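Local coordinates for putative type VI secretion protein (Escherichia coli, PDB 6SKI), which probably hydrolyses phospholipids as a toxic effector that the type VI secretion system delivers while loaded on its VgrG spike, at residues Thr161-Met165 with His205-Arg209; Met285-Arg289 with Thr486-Ala490; Asn327-Ser333 with Ala404-Met410. All coordinates share one frame; numbering follows the deposited sequence.

Contact 1 of 3, residues Thr161-Met165 with His205-Arg209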
ATOM      1  N   THR A 161      -4.463  -9.186   3.332  1.00 49.46           N
ATOM      2  CA  THR A 161      -5.520  -9.125   4.341  1.00 49.46           C
ATOM      3  C   THR A 161      -5.431 -10.295   5.319  1.00 49.46           C
ATOM      4  O   THR A 161      -5.714 -10.134   6.513  1.00 49.46           O
ATOM      5  CB  THR A 161      -6.894  -9.070   3.680  1.00 49.46           C
ATOM      6  OG1 THR A 161      -7.154 -10.302   3.001  1.00 49.46           O
ATOM      7  CG2 THR A 161      -6.954  -7.918   2.700  1.00 49.46           C
ATOM      8  N   ASP A 162      -4.990 -11.462   4.851  1.00 51.91           N
ATOM      9  CA  ASP A 162      -4.788 -12.589   5.760  1.00 51.91           C
ATOM     10  C   ASP A 162      -3.626 -12.331   6.717  1.00 51.91           C
ATOM     11  O   ASP A 162      -3.727 -12.584   7.930  1.00 51.91           O
ATOM     12  CB  ASP A 162      -4.531 -13.861   4.955  1.00 51.91           C
ATOM     13  CG  ASP A 162      -5.776 -14.375   4.267  1.00 51.91           C
ATOM     14  OD1 ASP A 162      -6.664 -13.558   3.954  1.00 51.91           O
ATOM     15  OD2 ASP A 162      -5.864 -15.598   4.029  1.00 51.91           O
ATOM     16  N   GLU A 163      -2.517 -11.817   6.181  1.00 52.03           N
ATOM     17  CA  GLU A 163      -1.413 -11.390   7.029  1.00 52.03           C
ATOM     18  C   GLU A 163      -1.869 -10.326   8.014  1.00 52.03           C
ATOM     19  O   GLU A 163      -1.387 -10.279   9.149  1.00 52.03           O
ATOM     20  CB  GLU A 163      -0.264 -10.871   6.163  1.00 52.03           C
ATOM     21  CG  GLU A 163       0.692  -9.934   6.882  1.00 52.03           C
ATOM     22  CD  GLU A 163       1.963  -9.679   6.101  1.00 52.03           C
ATOM     23  OE1 GLU A 163       2.738  -8.783   6.499  1.00 52.03           O
ATOM     24  OE2 GLU A 163       2.189 -10.374   5.088  1.00 52.03           O
ATOM     25  N   ALA A 164      -2.815  -9.483   7.604  1.00 49.61           N
ATOM     26  CA  ALA A 164      -3.369  -8.486   8.507  1.00 49.61           C
ATOM     27  C   ALA A 164      -4.141  -9.140   9.638  1.00 49.61           C
ATOM     28  O   ALA A 164      -4.118  -8.652  10.766  1.00 49.61           O
ATOM     29  CB  ALA A 164      -4.267  -7.520   7.740  1.00 49.61           C
ATOM     30  N   MET A 165      -4.848 -10.233   9.354  1.00 51.37           N
ATOM     31  CA  MET A 165      -5.528 -10.947  10.435  1.00 51.37           C
ATOM     32  C   MET A 165      -4.528 -11.511  11.439  1.00 51.37           C
ATOM     33  O   MET A 165      -4.718 -11.390  12.659  1.00 51.37           O
ATOM     34  CB  MET A 165      -6.403 -12.070   9.883  1.00 51.37           C
ATOM     35  CG  MET A 165      -7.152 -11.712   8.635  1.00 51.37           C
ATOM     36  SD  MET A 165      -8.753 -10.994   8.999  1.00 51.37           S
ATOM     37  CE  MET A 165      -9.087 -10.129   7.470  1.00 51.37           C
ATOM     38  N   HIS A 205     -10.198  -4.127   0.513  1.00 46.78           N
ATOM     39  CA  HIS A 205     -10.585  -5.516   0.695  1.00 46.78           C
ATOM     40  C   HIS A 205     -10.797  -5.818   2.167  1.00 46.78           C
ATOM     41  O   HIS A 205     -11.837  -6.367   2.549  1.00 46.78           O
ATOM     42  CB  HIS A 205      -9.529  -6.443   0.095  1.00 46.78           C
ATOM     43  CG  HIS A 205      -9.970  -7.870  -0.010  1.00 46.78           C
ATOM     44  ND1 HIS A 205      -9.353  -8.890   0.677  1.00 46.78           N
ATOM     45  CD2 HIS A 205     -10.974  -8.442  -0.713  1.00 46.78           C
ATOM     46  CE1 HIS A 205      -9.954 -10.032   0.398  1.00 46.78           C
ATOM     47  NE2 HIS A 205     -10.939  -9.788  -0.445  1.00 46.78           N
ATOM     48  N   PHE A 206      -9.860  -5.388   3.015  1.00 44.30           N
ATOM     49  CA  PHE A 206     -10.019  -5.624   4.442  1.00 44.30           C
ATOM     50  C   PHE A 206     -11.320  -5.022   4.938  1.00 44.30           C
ATOM     51  O   PHE A 206     -12.093  -5.691   5.634  1.00 44.30           O
ATOM     52  CB  PHE A 206      -8.829  -5.054   5.208  1.00 44.30           C
ATOM     53  CG  PHE A 206      -8.896  -5.288   6.686  1.00 44.30           C
ATOM     54  CD1 PHE A 206      -8.397  -6.448   7.240  1.00 44.30           C
ATOM     55  CD2 PHE A 206      -9.463  -4.345   7.521  1.00 44.30           C
ATOM     56  CE1 PHE A 206      -8.463  -6.660   8.597  1.00 44.30           C
ATOM     57  CE2 PHE A 206      -9.531  -4.553   8.873  1.00 44.30           C
ATOM     58  CZ  PHE A 206      -9.032  -5.710   9.414  1.00 44.30           C
ATOM     59  N   ALA A 207     -11.614  -3.786   4.529  1.00 45.70           N
ATOM     60  CA  ALA A 207     -12.836  -3.152   4.997  1.00 45.70           C
ATOM     61  C   ALA A 207     -14.046  -3.976   4.595  1.00 45.70           C
ATOM     62  O   ALA A 207     -14.962  -4.181   5.400  1.00 45.70           O
ATOM     63  CB  ALA A 207     -12.938  -1.731   4.450  1.00 45.70           C
ATOM     64  N   ASN A 208     -14.027  -4.523   3.380  1.00 47.98           N
ATOM     65  CA  ASN A 208     -15.158  -5.325   2.939  1.00 47.98           C
ATOM     66  C   ASN A 208     -15.268  -6.594   3.766  1.00 47.98           C
ATOM     67  O   ASN A 208     -16.373  -7.004   4.140  1.00 47.98           O
ATOM     68  CB  ASN A 208     -15.028  -5.640   1.453  1.00 47.98           C
ATOM     69  CG  ASN A 208     -15.450  -4.481   0.581  1.00 47.98           C
ATOM     70  OD1 ASN A 208     -14.717  -4.059  -0.308  1.00 47.98           O
ATOM     71  ND2 ASN A 208     -16.637  -3.952   0.837  1.00 47.98           N
ATOM     72  N   ARG A 209     -14.131  -7.203   4.103  1.00 48.67           N
ATOM     73  CA  ARG A 209     -14.160  -8.370   4.973  1.00 48.67           C
ATOM     74  C   ARG A 209     -14.732  -8.013   6.336  1.00 48.67           C
ATOM     75  O   ARG A 209     -15.369  -8.846   6.987  1.00 48.67           O
ATOM     76  CB  ARG A 209     -12.760  -8.959   5.109  1.00 48.67           C
ATOM     77  CG  ARG A 209     -12.201  -9.481   3.807  1.00 48.67           C
ATOM     78  CD  ARG A 209     -10.833 -10.094   3.994  1.00 48.67           C
ATOM     79  NE  ARG A 209     -10.886 -11.290   4.824  1.00 48.67           N
ATOM     80  CZ  ARG A 209      -9.973 -12.254   4.798  1.00 48.67           C
ATOM     81  NH1 ARG A 209      -8.935 -12.164   3.982  1.00 48.67           N
ATOM     82  NH2 ARG A 209     -10.098 -13.307   5.589  1.00 48.67           N
TER
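R209 reaches from helix 198-211 to T161, D162 and M165 on helix 156-178, and its side chain carries most of the contact. From CB the chain runs to CG, which lies against one face of the H205 ring. CD touches both T161 OG1 and the methyl of M165. From NE onward the group is flat, and M165 CE covers one face of it, 3.4 Å from NE. A bend at chi3 (66°) turns the tip toward the start of 161-165, where NH1 meets D162 OD1 at 2.7 Å in a salt bridge; OD1 lies close to the guanidinium plane, with the carboxylate turned 70° from it. NH1 also makes a weak bond to T161 OG1, whose stronger partner is the carbonyl of V158 one turn earlier. The two helices pack against the central, mainly parallel sheet of an alpha/beta-hydrolase-like fold, their short segments crossing at -60° with axes 10.6 Å apart. Closer to that sheet, F206 takes M165 CE at 3.7 Å from its CE1 and A164 CB at 4.3 Å from its CD1, and its ring packs edge-to-face with F191 of strand 184-195. T161 CG2 approaches the H205 ring at its edge, 3.3 Å from ND1.

Contact 2 of 3, residues Met285-Arg289 with Thr486-Ala490; sequences MNEYR and THCSA
The carboxylate of E287 is gripped at both oxygens. S489 OG donates to E287 OE1 at 2.7 Å, coming from the syn side but tilted 34° out of the carboxylate plane. That oxygen also receives a weak bond from the backbone N of H310. The other oxygen, OE2, offers its syn lone pair to R289 NE at 2.8 Å, in a nearly straight salt bridge (171°) that lies in the guanidinium plane. The glutamate can serve both partners because its chain folds back at chi2 (62°), bringing the carboxylate round between S489 and the arginine two residues on. Together these bonds fix the rotation of the carboxylate. S489 also supports the arginine: its CB sits over the centre of one guanidinium face, 3.7 Å from R289 CZ. Further back along that chain, R289 CD rests 3.3 Å from S489 O, while R289 CG meets A490 CB at 3.8 Å. R289 NH1 is held in addition by N526. On the neighbouring residue, Y288 CB touches A490 CB at 4.2 Å. Two irregular loops are thereby pinned together, the first following strand 278-284 of the central sheet. E287 touches residues whose geometry is consistent with a Ser-His-Asp triad (S197, H310 and D245), which would make this second-shell packing beside the likely active site of an alpha/beta-hydrolase-type lipase.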
ATOM      1  N   MET A 285      -2.931  13.614  -9.071  1.00 45.58           N
ATOM      2  CA  MET A 285      -3.383  14.300 -10.269  1.00 45.58           C
ATOM      3  C   MET A 285      -2.386  14.208 -11.409  1.00 45.58           C
ATOM      4  O   MET A 285      -2.766  14.428 -12.562  1.00 45.58           O
ATOM      5  CB  MET A 285      -3.662  15.775  -9.969  1.00 45.58           C
ATOM      6  CG  MET A 285      -5.055  16.046  -9.457  1.00 45.58           C
ATOM      7  SD  MET A 285      -5.451  17.796  -9.295  1.00 45.58           S
ATOM      8  CE  MET A 285      -3.878  18.554  -9.673  1.00 45.58           C
ATOM      9  N   ASN A 286      -1.132  13.875 -11.120  1.00 44.79           N
ATOM     10  CA  ASN A 286      -0.082  13.809 -12.123  1.00 44.79           C
ATOM     11  C   ASN A 286       0.553  12.432 -12.138  1.00 44.79           C
ATOM     12  O   ASN A 286       1.765  12.283 -12.300  1.00 44.79           O
ATOM     13  CB  ASN A 286       0.969  14.889 -11.890  1.00 44.79           C
ATOM     14  CG  ASN A 286       0.363  16.265 -11.778  1.00 44.79           C
ATOM     15  OD1 ASN A 286      -0.325  16.725 -12.683  1.00 44.79           O
ATOM     16  ND2 ASN A 286       0.624  16.937 -10.669  1.00 44.79           N
ATOM     17  N   GLU A 287      -0.266  11.401 -11.971  1.00 45.09           N
ATOM     18  CA  GLU A 287       0.153  10.023 -12.168  1.00 45.09           C
ATOM     19  C   GLU A 287      -0.442   9.553 -13.485  1.00 45.09           C
ATOM     20  O   GLU A 287      -1.660   9.618 -13.676  1.00 45.09           O
ATOM     21  CB  GLU A 287      -0.296   9.131 -11.015  1.00 45.09           C
ATOM     22  CG  GLU A 287      -0.041   7.654 -11.240  1.00 45.09           C
ATOM     23  CD  GLU A 287       1.428   7.329 -11.394  1.00 45.09           C
ATOM     24  OE1 GLU A 287       2.270   8.076 -10.860  1.00 45.09           O
ATOM     25  OE2 GLU A 287       1.747   6.320 -12.051  1.00 45.09           O
ATOM     26  N   TYR A 288       0.416   9.089 -14.390  1.00 45.01           N
ATOM     27  CA  TYR A 288       0.011   8.837 -15.761  1.00 45.01           C
ATOM     28  C   TYR A 288       0.459   7.482 -16.281  1.00 45.01           C
ATOM     29  O   TYR A 288       0.226   7.187 -17.455  1.00 45.01           O
ATOM     30  CB  TYR A 288       0.569   9.932 -16.676  1.00 45.01           C
ATOM     31  CG  TYR A 288       0.126  11.316 -16.283  1.00 45.01           C
ATOM     32  CD1 TYR A 288      -1.216  11.634 -16.199  1.00 45.01           C
ATOM     33  CD2 TYR A 288       1.050  12.295 -15.963  1.00 45.01           C
ATOM     34  CE1 TYR A 288      -1.624  12.891 -15.831  1.00 45.01           C
ATOM     35  CE2 TYR A 288       0.651  13.555 -15.592  1.00 45.01           C
ATOM     36  CZ  TYR A 288      -0.689  13.846 -15.527  1.00 45.01           C
ATOM     37  OH  TYR A 288      -1.100  15.102 -15.159  1.00 45.01           O
ATOM     38  N   ARG A 289       1.093   6.659 -15.456  1.00 44.54           N
ATOM     39  CA  ARG A 289       1.647   5.399 -15.912  1.00 44.54           C
ATOM     40  C   ARG A 289       0.539   4.432 -16.311  1.00 44.54           C
ATOM     41  O   ARG A 289      -0.596   4.505 -15.836  1.00 44.54           O
ATOM     42  CB  ARG A 289       2.517   4.785 -14.820  1.00 44.54           C
ATOM     43  CG  ARG A 289       3.928   5.315 -14.804  1.00 44.54           C
ATOM     44  CD  ARG A 289       4.728   4.668 -13.706  1.00 44.54           C
ATOM     45  NE  ARG A 289       4.271   5.107 -12.395  1.00 44.54           N
ATOM     46  CZ  ARG A 289       4.929   4.883 -11.267  1.00 44.54           C
ATOM     47  NH1 ARG A 289       6.076   4.225 -11.292  1.00 44.54           N
ATOM     48  NH2 ARG A 289       4.441   5.319 -10.116  1.00 44.54           N
ATOM     49  N   THR A 486       6.627  17.643  -7.561  1.00 46.84           N
ATOM     50  CA  THR A 486       6.029  16.452  -8.144  1.00 46.84           C
ATOM     51  C   THR A 486       7.014  15.793  -9.098  1.00 46.84           C
ATOM     52  O   THR A 486       7.661  16.467  -9.902  1.00 46.84           O
ATOM     53  CB  THR A 486       4.721  16.779  -8.867  1.00 46.84           C
ATOM     54  OG1 THR A 486       4.339  15.673  -9.694  1.00 46.84           O
ATOM     55  CG2 THR A 486       4.872  17.994  -9.719  1.00 46.84           C
ATOM     56  N   HIS A 487       7.125  14.475  -8.998  1.00 47.57           N
ATOM     57  CA  HIS A 487       8.037  13.701  -9.822  1.00 47.57           C
ATOM     58  C   HIS A 487       7.324  13.247 -11.085  1.00 47.57           C
ATOM     59  O   HIS A 487       6.125  12.963 -11.065  1.00 47.57           O
ATOM     60  CB  HIS A 487       8.561  12.479  -9.068  1.00 47.57           C
ATOM     61  CG  HIS A 487       9.319  12.809  -7.822  1.00 47.57           C
ATOM     62  ND1 HIS A 487      10.605  12.372  -7.597  1.00 47.57           N
ATOM     63  CD2 HIS A 487       8.970  13.525  -6.728  1.00 47.57           C
ATOM     64  CE1 HIS A 487      11.015  12.805  -6.419  1.00 47.57           C
ATOM     65  NE2 HIS A 487      10.042  13.510  -5.873  1.00 47.57           N
ATOM     66  N   CYS A 488       8.063  13.196 -12.187  1.00 50.12           N
ATOM     67  CA  CYS A 488       7.562  12.598 -13.418  1.00 50.12           C
ATOM     68  C   CYS A 488       7.826  11.101 -13.332  1.00 50.12           C
ATOM     69  O   CYS A 488       8.965  10.653 -13.486  1.00 50.12           O
ATOM     70  CB  CYS A 488       8.231  13.220 -14.640  1.00 50.12           C
ATOM     71  SG  CYS A 488       7.671  12.543 -16.215  1.00 50.12           S
ATOM     72  N   SER A 489       6.772  10.327 -13.077  1.00 46.97           N
ATOM     73  CA  SER A 489       6.910   8.896 -12.858  1.00 46.97           C
ATOM     74  C   SER A 489       6.686   8.076 -14.117  1.00 46.97           C
ATOM     75  O   SER A 489       7.131   6.925 -14.171  1.00 46.97           O
ATOM     76  CB  SER A 489       5.930   8.430 -11.775  1.00 46.97           C
ATOM     77  OG  SER A 489       4.605   8.818 -12.087  1.00 46.97           O
ATOM     78  N   ALA A 490       6.019   8.637 -15.119  1.00 46.21           N
ATOM     79  CA  ALA A 490       5.825   7.966 -16.393  1.00 46.21           C
ATOM     80  C   ALA A 490       6.966   8.330 -17.330  1.00 46.21           C
ATOM     81  O   ALA A 490       7.213   9.510 -17.589  1.00 46.21           O
ATOM     82  CB  ALA A 490       4.482   8.354 -17.009  1.00 46.21           C
TER

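Contact 3 of 3, residues Asn327-Ser333 with Ala404-Met410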
ATOM      1  N   ASN A 327      16.955  11.688  -9.067  1.00 53.22           N
ATOM      2  CA  ASN A 327      17.344  12.458 -10.238  1.00 53.22           C
ATOM      3  C   ASN A 327      16.639  11.856 -11.440  1.00 53.22           C
ATOM      4  O   ASN A 327      16.745  10.651 -11.686  1.00 53.22           O
ATOM      5  CB  ASN A 327      18.856  12.434 -10.445  1.00 53.22           C
ATOM      6  CG  ASN A 327      19.597  13.202  -9.384  1.00 53.22           C
ATOM      7  OD1 ASN A 327      19.203  14.303  -9.012  1.00 53.22           O
ATOM      8  ND2 ASN A 327      20.675  12.621  -8.880  1.00 53.22           N
ATOM      9  N   GLU A 328      15.926  12.689 -12.183  1.00 52.30           N
ATOM     10  CA  GLU A 328      15.101  12.238 -13.293  1.00 52.30           C
ATOM     11  C   GLU A 328      15.850  12.454 -14.598  1.00 52.30           C
ATOM     12  O   GLU A 328      16.053  13.595 -15.022  1.00 52.30           O
ATOM     13  CB  GLU A 328      13.765  12.980 -13.312  1.00 52.30           C
ATOM     14  CG  GLU A 328      12.852  12.619 -12.159  1.00 52.30           C
ATOM     15  CD  GLU A 328      11.486  13.253 -12.283  1.00 52.30           C
ATOM     16  OE1 GLU A 328      11.401  14.389 -12.790  1.00 52.30           O
ATOM     17  OE2 GLU A 328      10.495  12.616 -11.874  1.00 52.30           O
ATOM     18  N   SER A 329      16.258  11.361 -15.227  1.00 51.72           N
ATOM     19  CA  SER A 329      16.772  11.362 -16.592  1.00 51.72           C
ATOM     20  C   SER A 329      15.882  10.389 -17.352  1.00 51.72           C
ATOM     21  O   SER A 329      16.115   9.178 -17.329  1.00 51.72           O
ATOM     22  CB  SER A 329      18.239  10.955 -16.634  1.00 51.72           C
ATOM     23  OG  SER A 329      19.012  11.758 -15.762  1.00 51.72           O
ATOM     24  N   LEU A 330      14.866  10.916 -18.029  1.00 49.96           N
ATOM     25  CA  LEU A 330      13.745  10.103 -18.468  1.00 49.96           C
ATOM     26  C   LEU A 330      13.520  10.242 -19.963  1.00 49.96           C
ATOM     27  O   LEU A 330      13.582  11.343 -20.509  1.00 49.96           O
ATOM     28  CB  LEU A 330      12.460  10.503 -17.734  1.00 49.96           C
ATOM     29  CG  LEU A 330      12.555  10.727 -16.228  1.00 49.96           C
ATOM     30  CD1 LEU A 330      11.289  11.377 -15.723  1.00 49.96           C
ATOM     31  CD2 LEU A 330      12.814   9.421 -15.502  1.00 49.96           C
ATOM     32  N   PHE A 331      13.249   9.121 -20.620  1.00 49.77           N
ATOM     33  CA  PHE A 331      12.746   9.152 -21.984  1.00 49.77           C
ATOM     34  C   PHE A 331      11.254   9.440 -21.936  1.00 49.77           C
ATOM     35  O   PHE A 331      10.481   8.646 -21.396  1.00 49.77           O
ATOM     36  CB  PHE A 331      13.010   7.829 -22.698  1.00 49.77           C
ATOM     37  CG  PHE A 331      14.405   7.688 -23.219  1.00 49.77           C
ATOM     38  CD1 PHE A 331      15.009   8.723 -23.902  1.00 49.77           C
ATOM     39  CD2 PHE A 331      15.107   6.513 -23.045  1.00 49.77           C
ATOM     40  CE1 PHE A 331      16.289   8.595 -24.383  1.00 49.77           C
ATOM     41  CE2 PHE A 331      16.387   6.380 -23.531  1.00 49.77           C
ATOM     42  CZ  PHE A 331      16.979   7.422 -24.199  1.00 49.77           C
ATOM     43  N   LEU A 332      10.851  10.576 -22.489  1.00 49.72           N
ATOM     44  CA  LEU A 332       9.447  10.947 -22.532  1.00 49.72           C
ATOM     45  C   LEU A 332       8.805  10.570 -23.853  1.00 49.72           C
ATOM     46  O   LEU A 332       7.610  10.811 -24.048  1.00 49.72           O
ATOM     47  CB  LEU A 332       9.292  12.444 -22.272  1.00 49.72           C
ATOM     48  CG  LEU A 332       9.603  12.896 -20.846  1.00 49.72           C
ATOM     49  CD1 LEU A 332       9.003  14.262 -20.579  1.00 49.72           C
ATOM     50  CD2 LEU A 332       9.093  11.885 -19.840  1.00 49.72           C
ATOM     51  N   SER A 333       9.577   9.984 -24.758  1.00 51.44           N
ATOM     52  CA  SER A 333       9.082   9.338 -25.957  1.00 51.44           C
ATOM     53  C   SER A 333       9.791   8.003 -26.084  1.00 51.44           C
ATOM     54  O   SER A 333      10.908   7.827 -25.593  1.00 51.44           O
ATOM     55  CB  SER A 333       9.332  10.194 -27.202  1.00 51.44           C
ATOM     56  OG  SER A 333       8.873   9.547 -28.373  1.00 51.44           O
ATOM     57  N   ALA A 404      14.976  10.344 -29.360  1.00 54.65           N
ATOM     58  CA  ALA A 404      13.987  10.261 -28.296  1.00 54.65           C
ATOM     59  C   ALA A 404      13.825  11.631 -27.657  1.00 54.65           C
ATOM     60  O   ALA A 404      14.591  12.554 -27.922  1.00 54.65           O
ATOM     61  CB  ALA A 404      14.376   9.219 -27.247  1.00 54.65           C
ATOM     62  N   VAL A 405      12.798  11.767 -26.827  1.00 52.90           N
ATOM     63  CA  VAL A 405      12.601  12.972 -26.029  1.00 52.90           C
ATOM     64  C   VAL A 405      13.092  12.701 -24.614  1.00 52.90           C
ATOM     65  O   VAL A 405      12.623  11.771 -23.953  1.00 52.90           O
ATOM     66  CB  VAL A 405      11.131  13.410 -26.030  1.00 52.90           C
ATOM     67  CG1 VAL A 405      10.981  14.728 -25.304  1.00 52.90           C
ATOM     68  CG2 VAL A 405      10.632  13.530 -27.442  1.00 52.90           C
ATOM     69  N   PHE A 406      14.034  13.513 -24.151  1.00 52.00           N
ATOM     70  CA  PHE A 406      14.654  13.352 -22.847  1.00 52.00           C
ATOM     71  C   PHE A 406      14.271  14.505 -21.930  1.00 52.00           C
ATOM     72  O   PHE A 406      14.266  15.669 -22.342  1.00 52.00           O
ATOM     73  CB  PHE A 406      16.174  13.286 -22.975  1.00 52.00           C
ATOM     74  CG  PHE A 406      16.829  12.413 -21.951  1.00 52.00           C
ATOM     75  CD1 PHE A 406      16.589  11.053 -21.927  1.00 52.00           C
ATOM     76  CD2 PHE A 406      17.688  12.950 -21.017  1.00 52.00           C
ATOM     77  CE1 PHE A 406      17.193  10.248 -20.991  1.00 52.00           C
ATOM     78  CE2 PHE A 406      18.290  12.151 -20.075  1.00 52.00           C
ATOM     79  CZ  PHE A 406      18.043  10.798 -20.066  1.00 52.00           C
ATOM     80  N   PHE A 407      13.948  14.169 -20.690  1.00 50.48           N
ATOM     81  CA  PHE A 407      13.706  15.136 -19.634  1.00 50.48           C
ATOM     82  C   PHE A 407      14.777  14.961 -18.570  1.00 50.48           C
ATOM     83  O   PHE A 407      14.985  13.849 -18.074  1.00 50.48           O
ATOM     84  CB  PHE A 407      12.317  14.949 -19.029  1.00 50.48           C
ATOM     85  CG  PHE A 407      11.960  15.977 -18.001  1.00 50.48           C
ATOM     86  CD1 PHE A 407      11.906  17.315 -18.334  1.00 50.48           C
ATOM     87  CD2 PHE A 407      11.679  15.605 -16.702  1.00 50.48           C
ATOM     88  CE1 PHE A 407      11.579  18.257 -17.392  1.00 50.48           C
ATOM     89  CE2 PHE A 407      11.351  16.545 -15.758  1.00 50.48           C
ATOM     90  CZ  PHE A 407      11.300  17.873 -16.105  1.00 50.48           C
ATOM     91  N   GLU A 408      15.463  16.051 -18.235  1.00 53.18           N
ATOM     92  CA  GLU A 408      16.499  16.040 -17.212  1.00 53.18           C
ATOM     93  C   GLU A 408      16.108  17.001 -16.103  1.00 53.18           C
ATOM     94  O   GLU A 408      15.994  18.208 -16.335  1.00 53.18           O
ATOM     95  CB  GLU A 408      17.859  16.429 -17.792  1.00 53.18           C
ATOM     96  CG  GLU A 408      18.444  15.421 -18.754  1.00 53.18           C
ATOM     97  CD  GLU A 408      19.048  16.072 -19.982  1.00 53.18           C
ATOM     98  OE1 GLU A 408      20.278  16.283 -20.000  1.00 53.18           O
ATOM     99  OE2 GLU A 408      18.291  16.374 -20.930  1.00 53.18           O
ATOM    100  N   ARG A 409      15.918  16.468 -14.904  1.00 49.64           N
ATOM    101  CA  ARG A 409      15.673  17.267 -13.716  1.00 49.64           C
ATOM    102  C   ARG A 409      16.494  16.678 -12.585  1.00 49.64           C
ATOM    103  O   ARG A 409      16.599  15.457 -12.464  1.00 49.64           O
ATOM    104  CB  ARG A 409      14.189  17.297 -13.343  1.00 49.64           C
ATOM    105  CG  ARG A 409      13.871  18.264 -12.225  1.00 49.64           C
ATOM    106  CD  ARG A 409      12.384  18.509 -12.108  1.00 49.64           C
ATOM    107  NE  ARG A 409      11.621  17.275 -12.211  1.00 49.64           N
ATOM    108  CZ  ARG A 409      10.413  17.106 -11.692  1.00 49.64           C
ATOM    109  NH1 ARG A 409       9.830  18.096 -11.034  1.00 49.64           N
ATOM    110  NH2 ARG A 409       9.788  15.948 -11.831  1.00 49.64           N
ATOM    111  N   MET A 410      17.089  17.535 -11.769  1.00 52.40           N
ATOM    112  CA  MET A 410      18.014  17.091 -10.740  1.00 52.40           C
ATOM    113  C   MET A 410      17.520  17.521  -9.369  1.00 52.40           C
ATOM    114  O   MET A 410      17.005  18.631  -9.204  1.00 52.40           O
ATOM    115  CB  MET A 410      19.417  17.644 -10.990  1.00 52.40           C
ATOM    116  CG  MET A 410      20.191  16.901 -12.066  1.00 52.40           C
ATOM    117  SD  MET A 410      21.181  15.548 -11.416  1.00 52.40           S
ATOM    118  CE  MET A 410      21.804  16.290  -9.915  1.00 52.40           C
TER
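L330 and F407 exchange two backbone hydrogen bonds, each 2.9 Å from N to O, at the middle of an antiparallel strand pair. E328 and R409 form a second hydrogen-bonded pair, while S329 with E408 and F331 with F406 are the non-hydrogen-bonded pairs between and beyond them. Strand 398-409 is the central strand of a three-stranded antiparallel sheet, with 328-341 on one flank and 376-386 on the other. Past F331 the pairing goes on through L332 N, which binds V405 O.

Side chains sort by face. On the side of S329, F331, F406 and E408, the edge of F406 is turned to the face of F331 in an offset edge-to-face pair, centroids 5.2 Å apart and planes at 72°. A404 CB comes 3.4 Å from F331 CD1, and S329 CB packs obliquely on F406 at 3.4 Å from its CZ. Helix 72-85 covers this aromatic group through F81, L82 and I85.

The other face carries E328, L330, F407 and R409. L332 CD1 lies 3.7 Å from F407 CB, and helix 350-362 continues the apolar packing with L362 beside L332 and V358 beside V405. Nearer the start of 327-333, E328 and R409 run side by side and join in a salt bridge, their carboxylate and guanidinium planes 47° apart. A bend in the arginine at chi3 (44°) brings NH2 to E328 OE1, with NE adding a weaker bond to the same oxygen. The loop 486-490 helps position this ion pair, the carbonyl of T486 accepting from R409 NH2. E328 OE1 also reaches the edge of the F407 ring, in its plane and 3.7 Å from CE2.

How the contacts relate
Contacts 2 and 3 form one continuous region, their centres 13 Å apart. Loop 486-490 joins them: S489 and A490 face 285-289, while the other side of the tie is T486 O to R409 NH2 (2.9 Å) and C488 O packed 3.3 Å from L330 CD1. Along the chain, both strands of contact 3 fall between the two loops of contact 2. It is the returning loop 486-490 that ties the three-stranded sheet to the likely catalytic core, and contact 2 adjoins the possible triad through E287. Contact 1 stands apart, about 29 Å from contact 2 between centres, and lies across the chain's centre from contact 3, with about 29 Å between their nearest atoms.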